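Local coordinates for protein glycine betaine/carnitine/choline ABC transporter (Staphylococcus aureus subsp. aureus Mu50, PDB 3O66) that probably binds glycine betaine, carnitine or choline as the substrate-binding component of an ABC transporter, at residues Asp62-Ser66 and Val225-Leu230; Thr115-Met119 and Leu145-Trp151; Leu30-Asp35 and His278-Asp282. All coordinates share one frame; numbering follows the deposited sequence.

Contact 1 (Asp62-Ser66 and Val225-Leu230); sequences DANIS and VATNEL
Leu230 presses its methyl CD2 against two residues of segment 62-66. Leu230 CD2 lies 3.6 Å from Ile65 CG1 and 3.8 Å from Asn64 CG, so one branch meets both an aliphatic chain and an amide. The other branch, CD1, lies beside Asn64 ND2. The Asn64 and Leu230 side chains cross at about a right angle. With CG anti to the backbone N (chi1 169°), Leu230 leans off its helix over the start of strand 65-70. Ala226 CB touches Ile65 CG1 on the same face of the sheet.

The backbones form an antiparallel pairing. Ile65 and Ala226 are a non-hydrogen-bonded pair, and Ser66 and Val225 a hydrogen-bonded one. Ser66 N donates to Val225 O at 2.8 Å, and Val225 N returns a bond to Ser66 O at 3.1 Å. Thr227 N closes the series on Asn64 O (3.0 Å). This is the antiparallel join in a lobe of the type II substrate-binding-protein fold, where the chain, back from the other lobe, adds strand 222-227 beside strand 65-70.

Thr227 then ends the strand and N-caps helix 228-233. Thr227 OG1 accepts from Leu230 N at 3.3 Å, which ties down the residue that packs on Asn64. Both ends of the Asn64 amide are held by backbone atoms: OD1 accepts from Lys12 N and ND2 donates to Asp10 O. Ser66 OG is hydrogen-bonded to Thr14 OG1 and Arg69 NH1, on the face that helix 51-60 covers.

Contact 2 (Thr115-Met119 and Leu145-Trp151); sequences TYAFM and LGMDSSW
Asp148, whose CB rests 3.7 Å from Tyr116 OH, accepts a bond from Ser150 N on its OD2. The bond from Ser150 N to Asp148 OD2 is short, 2.6 Å, but bent (139°), and the N-H comes from above the carboxylate plane. It makes an Asx turn at the end of strand 144-148. A backbone bond from Trp151 N to Asp148 O tightens the same bend, and the Trp151 side chain points from it toward strand 116-120.

The contact is mainly aromatic. Tyr116 points its edge at the face of the Trp151 five-membered ring in an offset edge-to-face pair. The planes stand at 90° and the centroids are 5.4 Å apart. The closest atoms of this pair are Tyr116 CE2 and Trp151 CD1, at 3.7 Å. At the far end of the indole, Trp151 CH2 meets Phe118 CZ at 4.0 Å. Leu145 CD1 comes to the edge of the Phe118 ring, 3.9 Å from Phe118 CE1 and near the ring plane.

A triethylene glycol, probably from the crystallisation liquor, lies about 5 Å from the Tyr116 side chain; such molecules often mark pockets, but none is established here. The contact belongs to the second five-stranded sheet, in one of the two lobes of a type II substrate-binding fold. Its two strands are not sheet neighbours: strand 192-196 runs between them. Tyr116, Phe118 and Trp151 all pack on its Leu194, and Phe162 of helix 159-166 covers Phe118 and Trp151.

Contact 3 (Leu30-Asp35 and His278-Asp282); sequences LLIEHD and HHYFD
His34 and Tyr280 form the tight part of the contact. Their rings stack face to face, with centroids 3.9 Å apart and planes only 13° from parallel. Tyr280 CG sits over the centre of the imidazole, and Tyr280 CB adds a CH-pi contact on the same face, 3.8 Å from the His34 ring centroid. His34 CG is anti to the backbone N (chi1 175°), which carries the imidazole out from its helix to the tail. Leu31 CD1 fills in beside the stack, 3.6 Å from Tyr280 O and at the edge of the Tyr280 ring. Tyr280 OH is hydrogen-bonded to Lys276 NZ.

The tail takes its shape from a Schellman motif that ends helix 267-277. His279, with positive phi, is its C-prime residue; Tyr280 N bonds to Leu275 O and His279 N to Lys276 O. Tyr280 and Phe281 keep positive phi as well, so the chain winds on in the left-handed sense and turns Tyr280 toward helix 19-35.

The outer part of the contact is polar and more exposed; it rests on a few directed bonds and not on packing. Asp282, the exposed C-terminal residue, receives a bond from His34 NE2 on the syn lone pair of OD2 (2.9 Å, 161° at the hydrogen). This bond lies close to the imidazole plane, so it fixes the ring's rotation while Tyr280 holds one face. Asp282 OD1 comes to 4.0 Å from Asp35 OD1. Lys243 NZ makes salt bridges to both oxygens, which probably offsets their repulsion, and also bonds Tyr280 O. Asp35 OD2 is hydrogen-bonded to Thr240 OG1.

Contacts 1 and 3 belong to the same lobe and touch where Ile65 CD1 meets Ile32 CD1 at 3.9 Å, so helix 19-35 links the sheet to the C-terminal tail. Contact 2 lies in the other lobe, its centre about 32 Å from that of contact 1. Contacts 1 and 2 are buried; contact 3 is at the surface. Their chemistry differs with their place in the fold. Contact 1 joins adjacent strands and relies on backbone bonds. Contact 2 reaches over an intervening strand and relies on aromatic packing. Contact 3 joins a helix to the chain end with a stack and charged groups. Along the sequence, contact 3 encloses contact 1, which encloses contact 2.

Contact 1 (Asp62-Ser66 and Val225-Leu230)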
loop_
_atom_site.group_PDB
_atom_site.type_symbol
_atom_site.label_atom_id
_atom_site.label_comp_id
_atom_site.label_asym_id
_atom_site.label_seq_id
_atom_site.Cartn_x
_atom_site.Cartn_y
_atom_site.Cartn_z
ATOM N N ASP A 62 10.947 -17.180 -10.957
ATOM C CA ASP A 62 10.186 -17.941 -9.961
ATOM C C ASP A 62 8.708 -17.568 -9.908
ATOM O O ASP A 62 7.869 -18.321 -9.366
ATOM C CB ASP A 62 10.795 -17.740 -8.589
ATOM C CG ASP A 62 12.235 -18.233 -8.502
ATOM O OD1 ASP A 62 12.628 -19.176 -9.242
ATOM O OD2 ASP A 62 12.964 -17.654 -7.683
ATOM N N ALA A 63 8.403 -16.387 -10.431
ATOM C CA ALA A 63 7.039 -15.907 -10.597
ATOM C C ALA A 63 7.033 -14.889 -11.696
ATOM O O ALA A 63 8.104 -14.396 -12.110
ATOM C CB ALA A 63 6.499 -15.271 -9.290
ATOM N N ASN A 64 5.835 -14.545 -12.176
ATOM C CA ASN A 64 5.765 -13.563 -13.248
ATOM C C ASN A 64 4.806 -12.417 -13.033
ATOM O O ASN A 64 4.691 -11.560 -13.920
ATOM C CB ASN A 64 5.533 -14.236 -14.611
ATOM C CG ASN A 64 4.454 -15.314 -14.563
ATOM O OD1 ASN A 64 3.665 -15.393 -13.610
ATOM N ND2 ASN A 64 4.434 -16.168 -15.583
ATOM N N ILE A 65 4.120 -12.398 -11.877
ATOM C CA ILE A 65 3.260 -11.274 -11.459
ATOM C C ILE A 65 3.558 -11.010 -9.973
ATOM O O ILE A 65 3.783 -11.947 -9.243
ATOM C CB ILE A 65 1.747 -11.588 -11.611
ATOM C CG1 ILE A 65 1.360 -11.747 -13.093
ATOM C CG2 ILE A 65 0.874 -10.526 -10.910
ATOM C CD1 ILE A 65 -0.105 -12.217 -13.300
ATOM N N SER A 66 3.660 -9.739 -9.575
ATOM C CA SER A 66 3.567 -9.349 -8.166
ATOM C C SER A 66 2.180 -8.743 -7.944
ATOM O O SER A 66 1.798 -7.806 -8.654
ATOM C CB SER A 66 4.642 -8.321 -7.813
ATOM O OG SER A 66 5.947 -8.908 -7.823
ATOM N N VAL A 225 2.609 -5.622 -10.774
ATOM C CA VAL A 225 3.729 -5.751 -11.736
ATOM C C VAL A 225 3.599 -7.101 -12.442
ATOM O O VAL A 225 3.235 -8.097 -11.825
ATOM C CB VAL A 225 5.091 -5.628 -11.018
ATOM C CG1 VAL A 225 6.318 -5.892 -12.006
ATOM C CG2 VAL A 225 5.199 -4.250 -10.341
ATOM N N ALA A 226 3.880 -7.126 -13.741
ATOM C CA ALA A 226 3.923 -8.366 -14.498
ATOM C C ALA A 226 5.172 -8.293 -15.387
ATOM O O ALA A 226 5.562 -7.202 -15.846
ATOM C CB ALA A 226 2.665 -8.543 -15.334
ATOM N N THR A 227 5.816 -9.433 -15.627
ATOM C CA THR A 227 6.913 -9.447 -16.626
ATOM C C THR A 227 6.336 -9.281 -18.015
ATOM O O THR A 227 5.201 -9.735 -18.315
ATOM C CB THR A 227 7.724 -10.741 -16.581
ATOM O OG1 THR A 227 6.879 -11.837 -16.960
ATOM C CG2 THR A 227 8.298 -10.950 -15.180
ATOM N N ASN A 228 7.080 -8.609 -18.876
ATOM C CA ASN A 228 6.625 -8.450 -20.252
ATOM C C ASN A 228 6.711 -9.758 -21.058
ATOM O O ASN A 228 5.955 -9.954 -22.028
ATOM C CB ASN A 228 7.319 -7.244 -20.926
ATOM C CG ASN A 228 6.863 -5.929 -20.305
ATOM O OD1 ASN A 228 5.764 -5.860 -19.747
ATOM N ND2 ASN A 228 7.697 -4.899 -20.368
ATOM N N GLU A 229 7.574 -10.675 -20.616
ATOM C CA GLU A 229 7.600 -12.031 -21.190
ATOM C C GLU A 229 6.199 -12.662 -21.057
ATOM O O GLU A 229 5.677 -13.206 -22.025
ATOM C CB GLU A 229 8.669 -12.917 -20.533
ATOM C CG GLU A 229 8.699 -14.360 -21.085
ATOM C CD GLU A 229 9.706 -15.284 -20.374
ATOM O OE1 GLU A 229 10.124 -14.975 -19.236
ATOM O OE2 GLU A 229 10.066 -16.343 -20.954
ATOM N N LEU A 230 5.593 -12.561 -19.871
ATOM C CA LEU A 230 4.246 -13.113 -19.653
ATOM C C LEU A 230 3.206 -12.366 -20.489
ATOM O O LEU A 230 2.306 -12.989 -21.119
ATOM C CB LEU A 230 3.851 -13.058 -18.160
ATOM C CG LEU A 230 2.375 -13.360 -17.874
ATOM C CD1 LEU A 230 2.028 -14.823 -18.216
ATOM C CD2 LEU A 230 2.037 -13.052 -16.424
#

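Contact 2 (Thr115-Met119 and Leu145-Trp151)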
loop_
_atom_site.group_PDB
_atom_site.type_symbol
_atom_site.label_atom_id
_atom_site.label_comp_id
_atom_site.label_asym_id
_atom_site.label_seq_id
_atom_site.Cartn_x
_atom_site.Cartn_y
_atom_site.Cartn_z
ATOM N N THR A 115 1.387 4.185 2.832
ATOM C CA THR A 115 2.478 5.013 3.281
ATOM C C THR A 115 2.384 5.266 4.785
ATOM O O THR A 115 1.327 5.086 5.392
ATOM C CB THR A 115 2.480 6.376 2.541
ATOM O OG1 THR A 115 3.530 7.200 3.075
ATOM C CG2 THR A 115 1.107 7.110 2.685
ATOM N N TYR A 116 3.511 5.640 5.391
ATOM C CA TYR A 116 3.459 6.238 6.719
ATOM C C TYR A 116 2.579 7.477 6.558
ATOM O O TYR A 116 2.676 8.194 5.559
ATOM C CB TYR A 116 4.847 6.651 7.216
ATOM C CG TYR A 116 5.678 5.558 7.908
ATOM C CD1 TYR A 116 5.128 4.320 8.263
ATOM C CD2 TYR A 116 7.011 5.795 8.224
ATOM C CE1 TYR A 116 5.902 3.337 8.896
ATOM C CE2 TYR A 116 7.792 4.832 8.873
ATOM C CZ TYR A 116 7.235 3.607 9.212
ATOM O OH TYR A 116 8.031 2.658 9.834
ATOM N N ALA A 117 1.718 7.692 7.554
ATOM C CA ALA A 117 0.831 8.827 7.585
ATOM C C ALA A 117 0.473 9.108 9.021
ATOM O O ALA A 117 0.282 8.183 9.813
ATOM C CB ALA A 117 -0.464 8.523 6.773
ATOM N N PHE A 118 0.334 10.388 9.340
ATOM C CA PHE A 118 -0.121 10.822 10.644
ATOM C C PHE A 118 -1.612 10.689 10.701
ATOM O O PHE A 118 -2.308 10.994 9.731
ATOM C CB PHE A 118 0.286 12.274 10.931
ATOM C CG PHE A 118 1.769 12.444 11.080
ATOM C CD1 PHE A 118 2.382 12.194 12.301
ATOM C CD2 PHE A 118 2.561 12.740 9.974
ATOM C CE1 PHE A 118 3.770 12.313 12.438
ATOM C CE2 PHE A 118 3.961 12.845 10.093
ATOM C CZ PHE A 118 4.555 12.622 11.326
HETATM N N MSE A 119 -2.107 10.245 11.848
HETATM C CA MSE A 119 -3.535 9.967 11.990
HETATM C C MSE A 119 -3.996 10.204 13.409
HETATM O O MSE A 119 -3.192 10.135 14.371
HETATM C CB MSE A 119 -3.910 8.568 11.501
HETATM C CG MSE A 119 -3.137 7.453 12.228
HETATM SE SE MSE A 119 -3.459 5.701 11.433
HETATM C CE MSE A 119 -2.504 6.015 9.752
ATOM N N LEU A 145 2.503 11.930 20.543
ATOM C CA LEU A 145 2.765 11.173 19.298
ATOM C C LEU A 145 3.312 9.746 19.550
ATOM O O LEU A 145 4.250 9.574 20.322
ATOM C CB LEU A 145 3.760 11.914 18.397
ATOM C CG LEU A 145 4.171 11.268 17.061
ATOM C CD1 LEU A 145 2.975 11.104 16.096
ATOM C CD2 LEU A 145 5.278 12.100 16.396
ATOM N N GLY A 146 2.724 8.755 18.885
ATOM C CA GLY A 146 3.274 7.379 18.831
ATOM C C GLY A 146 3.771 7.120 17.415
ATOM O O GLY A 146 3.079 7.468 16.448
HETATM N N MSE A 147 4.965 6.533 17.286
HETATM C CA MSE A 147 5.505 6.162 15.966
HETATM C C MSE A 147 6.266 4.840 16.067
HETATM O O MSE A 147 6.653 4.442 17.166
HETATM C CB MSE A 147 6.452 7.267 15.445
HETATM C CG MSE A 147 7.739 7.357 16.208
HETATM SE SE MSE A 147 7.457 8.359 17.843
HETATM C CE MSE A 147 8.322 10.009 17.196
ATOM N N ASP A 148 6.500 4.175 14.938
ATOM C CA ASP A 148 7.385 3.007 14.913
ATOM C C ASP A 148 8.747 3.362 15.519
ATOM O O ASP A 148 9.296 4.420 15.219
ATOM C CB ASP A 148 7.635 2.515 13.486
ATOM C CG ASP A 148 8.459 1.240 13.464
ATOM O OD1 ASP A 148 7.916 0.155 13.769
ATOM O OD2 ASP A 148 9.664 1.322 13.200
ATOM N N SER A 149 9.301 2.473 16.346
ATOM C CA SER A 149 10.658 2.697 16.877
ATOM C C SER A 149 11.751 2.933 15.791
ATOM O O SER A 149 12.669 3.726 15.991
ATOM C CB SER A 149 11.068 1.618 17.902
ATOM O OG SER A 149 10.633 0.310 17.555
ATOM N N SER A 150 11.641 2.289 14.635
ATOM C CA SER A 150 12.664 2.482 13.576
ATOM C C SER A 150 12.661 3.898 12.980
ATOM O O SER A 150 13.575 4.268 12.243
ATOM C CB SER A 150 12.529 1.431 12.479
ATOM N N TRP A 151 11.646 4.693 13.326
ATOM C CA TRP A 151 11.488 6.038 12.781
ATOM C C TRP A 151 12.204 7.156 13.567
ATOM O O TRP A 151 12.501 8.205 12.998
ATOM C CB TRP A 151 9.990 6.354 12.576
ATOM C CG TRP A 151 9.740 7.450 11.616
ATOM C CD1 TRP A 151 9.965 7.433 10.269
ATOM C CD2 TRP A 151 9.233 8.743 11.924
ATOM N NE1 TRP A 151 9.614 8.639 9.714
ATOM C CE2 TRP A 151 9.163 9.465 10.708
ATOM C CE3 TRP A 151 8.823 9.368 13.111
ATOM C CZ2 TRP A 151 8.703 10.783 10.646
ATOM C CZ3 TRP A 151 8.354 10.672 13.046
ATOM C CH2 TRP A 151 8.304 11.371 11.818
#

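Contact 3 (Leu30-Asp35 and His278-Asp282)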
loop_
_atom_site.group_PDB
_atom_site.type_symbol
_atom_site.label_atom_id
_atom_site.label_comp_id
_atom_site.label_asym_id
_atom_site.label_seq_id
_atom_site.Cartn_x
_atom_site.Cartn_y
_atom_site.Cartn_z
ATOM N N LEU A 30 -8.220 -14.774 -9.070
ATOM C CA LEU A 30 -9.616 -15.036 -9.375
ATOM C C LEU A 30 -10.075 -14.321 -10.628
ATOM O O LEU A 30 -10.882 -14.851 -11.392
ATOM C CB LEU A 30 -10.529 -14.732 -8.169
ATOM C CG LEU A 30 -10.375 -15.636 -6.938
ATOM C CD1 LEU A 30 -10.928 -14.931 -5.687
ATOM C CD2 LEU A 30 -11.037 -17.050 -7.111
ATOM N N LEU A 31 -9.553 -13.117 -10.849
ATOM C CA LEU A 31 -9.971 -12.339 -11.995
ATOM C C LEU A 31 -9.406 -12.972 -13.264
ATOM O O LEU A 31 -10.102 -13.045 -14.271
ATOM C CB LEU A 31 -9.503 -10.889 -11.844
ATOM C CG LEU A 31 -9.969 -9.901 -12.895
ATOM C CD1 LEU A 31 -11.487 -9.862 -13.037
ATOM C CD2 LEU A 31 -9.401 -8.514 -12.537
ATOM N N ILE A 32 -8.162 -13.451 -13.209
ATOM C CA ILE A 32 -7.562 -14.162 -14.353
ATOM C C ILE A 32 -8.330 -15.452 -14.637
ATOM O O ILE A 32 -8.667 -15.740 -15.795
ATOM C CB ILE A 32 -6.065 -14.420 -14.142
ATOM C CG1 ILE A 32 -5.316 -13.066 -14.182
ATOM C CG2 ILE A 32 -5.523 -15.428 -15.167
ATOM C CD1 ILE A 32 -3.940 -13.121 -13.527
ATOM N N GLU A 33 -8.633 -16.225 -13.592
ATOM C CA GLU A 33 -9.481 -17.408 -13.803
ATOM C C GLU A 33 -10.780 -17.017 -14.499
ATOM O O GLU A 33 -11.244 -17.719 -15.424
ATOM C CB GLU A 33 -9.778 -18.141 -12.497
ATOM C CG GLU A 33 -8.562 -18.842 -11.925
ATOM C CD GLU A 33 -8.842 -19.571 -10.611
ATOM O OE1 GLU A 33 -9.953 -20.128 -10.458
ATOM O OE2 GLU A 33 -7.929 -19.593 -9.741
ATOM N N HIS A 34 -11.392 -15.940 -14.022
ATOM C CA HIS A 34 -12.684 -15.489 -14.558
ATOM C C HIS A 34 -12.569 -15.083 -16.031
ATOM O O HIS A 34 -13.305 -15.606 -16.881
ATOM C CB HIS A 34 -13.277 -14.344 -13.714
ATOM C CG HIS A 34 -14.542 -13.756 -14.289
ATOM N ND1 HIS A 34 -15.783 -14.344 -14.132
ATOM C CD2 HIS A 34 -14.747 -12.642 -15.029
ATOM C CE1 HIS A 34 -16.699 -13.606 -14.740
ATOM N NE2 HIS A 34 -16.095 -12.569 -15.296
ATOM N N ASP A 35 -11.648 -14.168 -16.336
ATOM C CA ASP A 35 -11.521 -13.675 -17.707
ATOM C C ASP A 35 -11.105 -14.744 -18.720
ATOM O O ASP A 35 -11.474 -14.646 -19.897
ATOM C CB ASP A 35 -10.544 -12.507 -17.784
ATOM C CG ASP A 35 -11.129 -11.217 -17.278
ATOM O OD1 ASP A 35 -12.291 -11.185 -16.824
ATOM O OD2 ASP A 35 -10.414 -10.210 -17.347
ATOM N N HIS A 278 -18.532 -6.162 -7.744
ATOM C CA HIS A 278 -18.298 -5.348 -8.923
ATOM C C HIS A 278 -18.438 -6.115 -10.249
ATOM O O HIS A 278 -17.960 -5.628 -11.269
ATOM C CB HIS A 278 -16.953 -4.622 -8.818
ATOM C CG HIS A 278 -16.913 -3.604 -7.722
ATOM N ND1 HIS A 278 -17.353 -2.314 -7.898
ATOM C CD2 HIS A 278 -16.483 -3.683 -6.439
ATOM C CE1 HIS A 278 -17.206 -1.635 -6.776
ATOM N NE2 HIS A 278 -16.687 -2.447 -5.868
ATOM N N HIS A 279 -19.072 -7.298 -10.242
ATOM C CA HIS A 279 -19.338 -8.054 -11.487
ATOM C C HIS A 279 -18.030 -8.278 -12.268
ATOM O O HIS A 279 -18.021 -8.244 -13.501
ATOM C CB HIS A 279 -20.419 -7.306 -12.337
ATOM C CG HIS A 279 -21.080 -8.150 -13.392
ATOM N ND1 HIS A 279 -21.071 -7.814 -14.735
ATOM C CD2 HIS A 279 -21.777 -9.309 -13.298
ATOM C CE1 HIS A 279 -21.729 -8.739 -15.420
ATOM N NE2 HIS A 279 -22.161 -9.662 -14.574
ATOM N N TYR A 280 -16.934 -8.500 -11.527
ATOM C CA TYR A 280 -15.587 -8.720 -12.065
ATOM C C TYR A 280 -15.149 -7.601 -12.999
ATOM O O TYR A 280 -14.354 -7.834 -13.918
ATOM C CB TYR A 280 -15.492 -10.066 -12.783
ATOM C CG TYR A 280 -15.698 -11.219 -11.864
ATOM C CD1 TYR A 280 -14.605 -11.922 -11.354
ATOM C CD2 TYR A 280 -16.986 -11.579 -11.450
ATOM C CE1 TYR A 280 -14.795 -13.004 -10.475
ATOM C CE2 TYR A 280 -17.189 -12.645 -10.576
ATOM C CZ TYR A 280 -16.083 -13.346 -10.085
ATOM O OH TYR A 280 -16.284 -14.412 -9.229
ATOM N N PHE A 281 -15.696 -6.404 -12.790
ATOM C CA PHE A 281 -15.364 -5.238 -13.619
ATOM C C PHE A 281 -15.584 -5.461 -15.129
ATOM O O PHE A 281 -14.863 -4.918 -15.979
ATOM C CB PHE A 281 -13.946 -4.748 -13.273
ATOM C CG PHE A 281 -13.779 -4.408 -11.794
ATOM C CD1 PHE A 281 -14.316 -3.222 -11.277
ATOM C CD2 PHE A 281 -13.142 -5.283 -10.924
ATOM C CE1 PHE A 281 -14.192 -2.898 -9.923
ATOM C CE2 PHE A 281 -12.999 -4.970 -9.543
ATOM C CZ PHE A 281 -13.519 -3.773 -9.047
ATOM N N ASP A 282 -16.597 -6.258 -15.444
ATOM C CA ASP A 282 -16.953 -6.583 -16.828
ATOM C C ASP A 282 -17.724 -5.462 -17.566
ATOM O O ASP A 282 -18.204 -4.479 -16.993
ATOM C CB ASP A 282 -17.785 -7.863 -16.853
ATOM C CG ASP A 282 -16.938 -9.120 -16.681
ATOM O OD1 ASP A 282 -15.734 -9.067 -16.959
ATOM O OD2 ASP A 282 -17.488 -10.169 -16.278
ATOM O OXT ASP A 282 -17.890 -5.529 -18.787
#